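Local coordinates for RegF protein (PDB 4HOJ) that binds glutathione and calcium ions, has a glutathione S-transferase fold, and probably acts in the stringent starvation response, at residues F20-D28 against I72-L81. Sequence-based numbering, arbitrary orientation.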
ATOM      1  N   PHE A  20      -0.344  16.888  -9.029  1.00  8.78           N
ATOM      2  CA  PHE A  20      -0.610  16.450 -10.396  1.00  8.56           C
ATOM      3  C   PHE A  20      -2.060  15.918 -10.522  1.00  9.13           C
ATOM      4  O   PHE A  20      -2.805  16.315 -11.423  1.00 10.88           O
ATOM      5  CB  PHE A  20       0.463  15.430 -10.740  1.00  8.64           C
ATOM      6  CG  PHE A  20       0.506  14.994 -12.193  1.00  9.05           C
ATOM      7  CD1 PHE A  20      -0.251  15.579 -13.197  1.00 10.30           C
ATOM      8  CD2 PHE A  20       1.371  13.938 -12.517  1.00  9.71           C
ATOM      9  CE1 PHE A  20      -0.128  15.117 -14.533  1.00 11.43           C
ATOM     10  CE2 PHE A  20       1.508  13.474 -13.811  1.00 10.81           C
ATOM     11  CZ  PHE A  20       0.736  14.051 -14.839  1.00 10.66           C
ATOM     12  N   VAL A  21      -2.482  15.041  -9.595  1.00  9.21           N
ATOM     13  CA  VAL A  21      -3.848  14.549  -9.634  1.00 11.74           C
ATOM     14  C   VAL A  21      -4.843  15.676  -9.520  1.00 11.28           C
ATOM     15  O   VAL A  21      -5.836  15.689 -10.254  1.00 12.18           O
ATOM     16  CB  VAL A  21      -4.126  13.466  -8.539  1.00 11.51           C
ATOM     17  CG1 VAL A  21      -5.627  13.079  -8.535  1.00 16.63           C
ATOM     18  CG2 VAL A  21      -3.307  12.227  -8.769  1.00 16.69           C
ATOM     19  N   LEU A  22      -4.630  16.610  -8.601  1.00 10.22           N
ATOM     20  CA  LEU A  22      -5.603  17.676  -8.389  1.00 10.40           C
ATOM     21  C   LEU A  22      -5.795  18.502  -9.629  1.00 12.83           C
ATOM     22  O   LEU A  22      -6.929  18.813  -9.994  1.00 13.19           O
ATOM     23  CB  LEU A  22      -5.219  18.516  -7.162  1.00 12.43           C
ATOM     24  CG  LEU A  22      -5.449  17.781  -5.839  1.00 12.16           C
ATOM     25  CD1 LEU A  22      -4.641  18.466  -4.742  1.00 16.60           C
ATOM     26  CD2 LEU A  22      -6.923  17.756  -5.499  1.00 13.95           C
ATOM     27  N   TYR A  23      -4.707  18.836 -10.324  1.00 11.50           N
ATOM     28  CA  TYR A  23      -4.854  19.583 -11.562  1.00 13.78           C
ATOM     29  C   TYR A  23      -5.418  18.766 -12.711  1.00 13.79           C
ATOM     30  O   TYR A  23      -6.132  19.320 -13.553  1.00 16.61           O
ATOM     31  CB  TYR A  23      -3.534  20.259 -11.923  1.00 13.81           C
ATOM     32  CG  TYR A  23      -3.263  21.510 -11.099  1.00 13.50           C
ATOM     33  CD1 TYR A  23      -3.986  22.659 -11.354  1.00 16.73           C
ATOM     34  CD2 TYR A  23      -2.328  21.529 -10.078  1.00 13.98           C
ATOM     35  CE1 TYR A  23      -3.759  23.798 -10.628  1.00 18.77           C
ATOM     36  CE2 TYR A  23      -2.087  22.680  -9.332  1.00 17.25           C
ATOM     37  CZ  TYR A  23      -2.829  23.798  -9.624  1.00 18.37           C
ATOM     38  OH  TYR A  23      -2.660  24.986  -8.938  1.00 26.07           O
ATOM     39  N   GLU A  24      -5.197  17.443 -12.703  1.00 12.45           N
ATOM     40  CA  GLU A  24      -5.847  16.625 -13.739  1.00 14.13           C
ATOM     41  C   GLU A  24      -7.361  16.617 -13.537  1.00 17.01           C
ATOM     42  O   GLU A  24      -8.088  16.585 -14.513  1.00 16.97           O
ATOM     43  CB  GLU A  24      -5.328  15.147 -13.712  1.00 12.25           C
ATOM     44  CG  GLU A  24      -3.917  14.930 -14.274  1.00 13.81           C
ATOM     45  CD  GLU A  24      -3.889  14.942 -15.793  1.00 14.87           C
ATOM     46  OE1 GLU A  24      -4.933  14.592 -16.416  1.00 17.44           O
ATOM     47  OE2 GLU A  24      -2.868  15.290 -16.383  1.00 15.10           O
ATOM     48  N   LYS A  25      -7.848  16.605 -12.291  1.00 15.49           N
ATOM     49  CA  LYS A  25      -9.293  16.607 -12.033  1.00 17.65           C
ATOM     50  C   LYS A  25      -9.915  17.964 -12.223  1.00 21.23           C
ATOM     51  O   LYS A  25     -11.109  18.055 -12.510  1.00 22.55           O
ATOM     52  CB  LYS A  25      -9.557  16.098 -10.611  1.00 19.60           C
ATOM     53  CG  LYS A  25      -9.103  14.664 -10.366  1.00 17.82           C
ATOM     54  CD  LYS A  25      -9.953  13.677 -11.176  1.00 14.99           C
ATOM     55  CE  LYS A  25      -9.670  12.235 -10.680  1.00 19.11           C
ATOM     56  NZ  LYS A  25     -10.676  11.232 -11.185  1.00 17.75           N
ATOM     57  N   GLY A  26      -9.141  19.026 -12.015  1.00 18.73           N
ATOM     58  CA  GLY A  26      -9.651  20.348 -12.330  1.00 22.90           C
ATOM     59  C   GLY A  26     -10.667  20.951 -11.374  1.00 25.08           C
ATOM     60  O   GLY A  26     -11.288  21.945 -11.732  1.00 27.81           O
ATOM     61  N   MET A  27     -10.837  20.391 -10.181  1.00 24.08           N
ATOM     62  CA  MET A  27     -11.840  20.900  -9.227  1.00 27.26           C
ATOM     63  C   MET A  27     -11.242  21.956  -8.306  1.00 27.40           C
ATOM     64  O   MET A  27     -10.050  22.257  -8.398  1.00 31.07           O
ATOM     65  CB  MET A  27     -12.409  19.748  -8.387  1.00 28.33           C
ATOM     66  CG  MET A  27     -13.180  18.742  -9.226  1.00 29.48           C
ATOM     67  SD  MET A  27     -14.700  19.372 -10.000  1.00 48.71           S
ATOM     68  CE  MET A  27     -14.142  20.036 -11.566  1.00 48.11           C
ATOM     69  N   ASP A  28     -12.049  22.484  -7.389  1.00 32.20           N
ATOM     70  CA  ASP A  28     -11.533  23.511  -6.495  1.00 33.89           C
ATOM     71  C   ASP A  28     -10.780  22.885  -5.337  1.00 27.55           C
ATOM     72  O   ASP A  28     -11.227  21.930  -4.691  1.00 31.02           O
ATOM     73  CB  ASP A  28     -12.633  24.459  -6.002  1.00 39.99           C
ATOM     74  CG  ASP A  28     -13.489  23.845  -4.902  1.00 46.20           C
ATOM     75  OD1 ASP A  28     -13.700  22.606  -4.916  1.00 49.97           O
ATOM     76  OD2 ASP A  28     -13.958  24.617  -4.024  1.00 55.44           O
ATOM     77  N   ILE A  72      -8.884  10.941  -4.122  1.00 12.40           N
ATOM     78  CA  ILE A  72      -9.252  11.984  -5.058  1.00 15.34           C
ATOM     79  C   ILE A  72      -9.913  11.363  -6.311  1.00 13.45           C
ATOM     80  O   ILE A  72     -10.897  11.890  -6.836  1.00 14.34           O
ATOM     81  CB  ILE A  72      -8.053  12.856  -5.398  1.00 11.45           C
ATOM     82  CG1 ILE A  72      -7.625  13.639  -4.173  1.00 12.20           C
ATOM     83  CG2 ILE A  72      -8.464  13.854  -6.517  1.00 14.45           C
ATOM     84  CD1 ILE A  72      -6.232  14.243  -4.344  1.00 12.63           C
ATOM     85  N   ASP A  73      -9.348  10.245  -6.774  1.00 12.47           N
ATOM     86  CA  ASP A  73      -9.870   9.621  -7.974  1.00 15.08           C
ATOM     87  C   ASP A  73     -11.305   9.149  -7.773  1.00 15.84           C
ATOM     88  O   ASP A  73     -12.110   9.179  -8.714  1.00 17.82           O
ATOM     89  CB  ASP A  73      -8.988   8.435  -8.380  1.00 13.24           C
ATOM     90  CG  ASP A  73      -9.219   7.993  -9.795  1.00 17.28           C
ATOM     91  OD1 ASP A  73      -9.435   8.872 -10.679  1.00 16.57           O
ATOM     92  OD2 ASP A  73      -9.203   6.776 -10.068  1.00 20.75           O
ATOM     93  N   GLU A  74     -11.627   8.681  -6.563  1.00 14.69           N
ATOM     94  CA  GLU A  74     -12.959   8.189  -6.285  1.00 16.66           C
ATOM     95  C   GLU A  74     -13.905   9.348  -5.984  1.00 18.48           C
ATOM     96  O   GLU A  74     -15.103   9.291  -6.330  1.00 21.78           O
ATOM     97  CB  GLU A  74     -12.954   7.119  -5.165  1.00 17.29           C
ATOM     98  CG  GLU A  74     -12.236   5.830  -5.594  1.00 18.96           C
ATOM     99  CD  GLU A  74     -12.403   4.681  -4.615  1.00 23.08           C
ATOM    100  OE1 GLU A  74     -12.876   4.941  -3.480  1.00 19.63           O
ATOM    101  OE2 GLU A  74     -12.052   3.530  -4.999  1.00 22.78           O
ATOM    102  N   ARG A  75     -13.391  10.413  -5.381  1.00 20.45           N
ATOM    103  CA  ARG A  75     -14.188  11.534  -4.918  1.00 24.10           C
ATOM    104  C   ARG A  75     -14.646  12.435  -6.088  1.00 27.78           C
ATOM    105  O   ARG A  75     -15.751  13.010  -6.068  1.00 26.62           O
ATOM    106  CB  ARG A  75     -13.353  12.310  -3.909  1.00 29.62           C
ATOM    107  CG  ARG A  75     -13.891  13.620  -3.497  1.00 33.92           C
ATOM    108  CD  ARG A  75     -14.953  13.463  -2.444  1.00 33.30           C
ATOM    109  NE  ARG A  75     -15.318  14.799  -2.016  1.00 39.50           N
ATOM    110  CZ  ARG A  75     -16.053  15.644  -2.734  1.00 45.22           C
ATOM    111  NH1 ARG A  75     -16.546  15.275  -3.913  1.00 46.40           N
ATOM    112  NH2 ARG A  75     -16.315  16.856  -2.260  1.00 42.85           N
ATOM    113  N   PHE A  76     -13.790  12.564  -7.098  1.00 28.32           N
ATOM    114  CA  PHE A  76     -14.079  13.341  -8.309  1.00 27.86           C
ATOM    115  C   PHE A  76     -13.925  12.369  -9.464  1.00 27.45           C
ATOM    116  O   PHE A  76     -12.824  12.233 -10.014  1.00 26.74           O
ATOM    117  CB  PHE A  76     -13.056  14.461  -8.480  1.00 27.30           C
ATOM    118  CG  PHE A  76     -13.057  15.493  -7.383  1.00 37.93           C
ATOM    119  CD1 PHE A  76     -14.241  16.011  -6.885  1.00 36.76           C
ATOM    120  CD2 PHE A  76     -11.857  15.978  -6.886  1.00 41.23           C
ATOM    121  CE1 PHE A  76     -14.225  16.962  -5.887  1.00 36.05           C
ATOM    122  CE2 PHE A  76     -11.835  16.944  -5.888  1.00 39.42           C
ATOM    123  CZ  PHE A  76     -13.031  17.433  -5.395  1.00 35.63           C
ATOM    124  N   PRO A  77     -14.999  11.619  -9.782  1.00 28.21           N
ATOM    125  CA  PRO A  77     -14.870  10.452 -10.642  1.00 29.87           C
ATOM    126  C   PRO A  77     -14.290  10.775 -12.003  1.00 27.81           C
ATOM    127  O   PRO A  77     -13.483  10.011 -12.527  1.00 27.46           O
ATOM    128  CB  PRO A  77     -16.319   9.975 -10.786  1.00 34.56           C
ATOM    129  CG  PRO A  77     -16.973  10.426  -9.536  1.00 40.56           C
ATOM    130  CD  PRO A  77     -16.349  11.742  -9.216  1.00 31.46           C
ATOM    131  N   HIS A  78     -14.696  11.899 -12.566  1.00 30.30           N
ATOM    132  CA  HIS A  78     -14.380  12.186 -13.948  1.00 30.50           C
ATOM    133  C   HIS A  78     -13.422  13.345 -14.026  1.00 27.66           C
ATOM    134  O   HIS A  78     -13.627  14.354 -13.343  1.00 32.59           O
ATOM    135  CB  HIS A  78     -15.674  12.479 -14.706  1.00 30.09           C
ATOM    136  CG  HIS A  78     -16.595  11.304 -14.727  1.00 31.47           C
ATOM    137  ND1 HIS A  78     -16.293  10.155 -15.426  1.00 35.54           N
ATOM    138  CD2 HIS A  78     -17.764  11.061 -14.088  1.00 37.95           C
ATOM    139  CE1 HIS A  78     -17.249   9.262 -15.239  1.00 42.62           C
ATOM    140  NE2 HIS A  78     -18.156   9.788 -14.432  1.00 48.54           N
ATOM    141  N   PRO A  79     -12.346  13.196 -14.824  1.00 27.54           N
ATOM    142  CA  PRO A  79     -11.987  12.025 -15.633  1.00 30.22           C
ATOM    143  C   PRO A  79     -11.396  10.894 -14.776  1.00 27.16           C
ATOM    144  O   PRO A  79     -10.599  11.158 -13.886  1.00 26.42           O
ATOM    145  CB  PRO A  79     -10.867  12.565 -16.521  1.00 31.83           C
ATOM    146  CG  PRO A  79     -10.259  13.670 -15.730  1.00 31.37           C
ATOM    147  CD  PRO A  79     -11.409  14.322 -15.034  1.00 28.40           C
ATOM    148  N   GLN A  80     -11.722   9.644 -15.081  1.00 28.47           N
ATOM    149  CA  GLN A  80     -11.162   8.500 -14.345  1.00 27.04           C
ATOM    150  C   GLN A  80      -9.656   8.320 -14.545  1.00 26.58           C
ATOM    151  O   GLN A  80      -9.168   8.315 -15.676  1.00 36.06           O
ATOM    152  CB  GLN A  80     -11.859   7.195 -14.753  1.00 33.39           C
ATOM    153  CG  GLN A  80     -13.375   7.250 -14.651  1.00 47.15           C
ATOM    154  CD  GLN A  80     -14.085   6.249 -15.561  1.00 50.68           C
ATOM    155  OE1 GLN A  80     -13.650   5.980 -16.690  1.00 53.82           O
ATOM    156  NE2 GLN A  80     -15.196   5.704 -15.072  1.00 50.23           N
ATOM    157  N   LEU A  81      -8.916   8.195 -13.451  1.00 25.91           N
ATOM    158  CA  LEU A  81      -7.492   8.001 -13.550  1.00 29.24           C
ATOM    159  C   LEU A  81      -7.124   6.537 -13.386  1.00 30.22           C
ATOM    160  O   LEU A  81      -5.993   6.187 -13.389  1.00 25.78           O
ATOM    161  CB  LEU A  81      -6.707   8.944 -12.589  1.00 27.09           C
ATOM    162  CG  LEU A  81      -6.783  10.410 -13.022  1.00 31.24           C
ATOM    163  CD1 LEU A  81      -6.052  11.309 -12.040  1.00 33.22           C
ATOM    164  CD2 LEU A  81      -6.223  10.538 -14.427  1.00 34.23           C
TER
HETATM  165  O   HOH W   1     -13.146  16.314 -11.686  1.00 32.43           O
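Lys25, the last residue of helix 13-25, sends its ammonium group to the C-terminal end of helix 65-75 and the loop that follows, where three acceptors grip it. NZ forms a salt bridge with Asp73 OD1 at 2.7 Å and donates to two backbone carbonyls, Phe76 O at 2.6 Å and Pro79 O. The bond to Phe76 is nearly collinear with the carbonyl (C=O...N 164°), whereas Pro79 O is approached from above its carbonyl plane. Asp73 OD1 takes NZ on its anti side and the Leu81 backbone N on its syn side, so one carboxylate oxygen ties the loop back to its helix while holding the lysine. A bend at chi2 (-67°) turns the rest of the lysine chain, extended from there on, toward the Asp73 carboxylate. A water that donates to both Lys25 O and His78 O links the two backbones.

Apolar contacts flank the lysine. Val21 CG1 lies 3.6 Å from Ile72 CG2 and also meets Leu81 CD1, while Leu22 CD2 reaches Ile72 CD1 at 3.8 Å. Beyond Gly26, the first residue past the helix, with positive phi, Met27 places CG over the centre of the Phe76 ring, a CH-pi contact 3.6 Å from the centroid; its SD makes a more distant Met-aromatic approach. Arg75 CG covers the opposite ring face.

The contact thus joins the C-terminal ends of two helices of the thioredoxin-like N-terminal domain. Met151 and Val154 of helix 151-161 pack on Val21, Glu24 pairs with Arg187, and Arg75 bridges to Glu57 of strand 54-57.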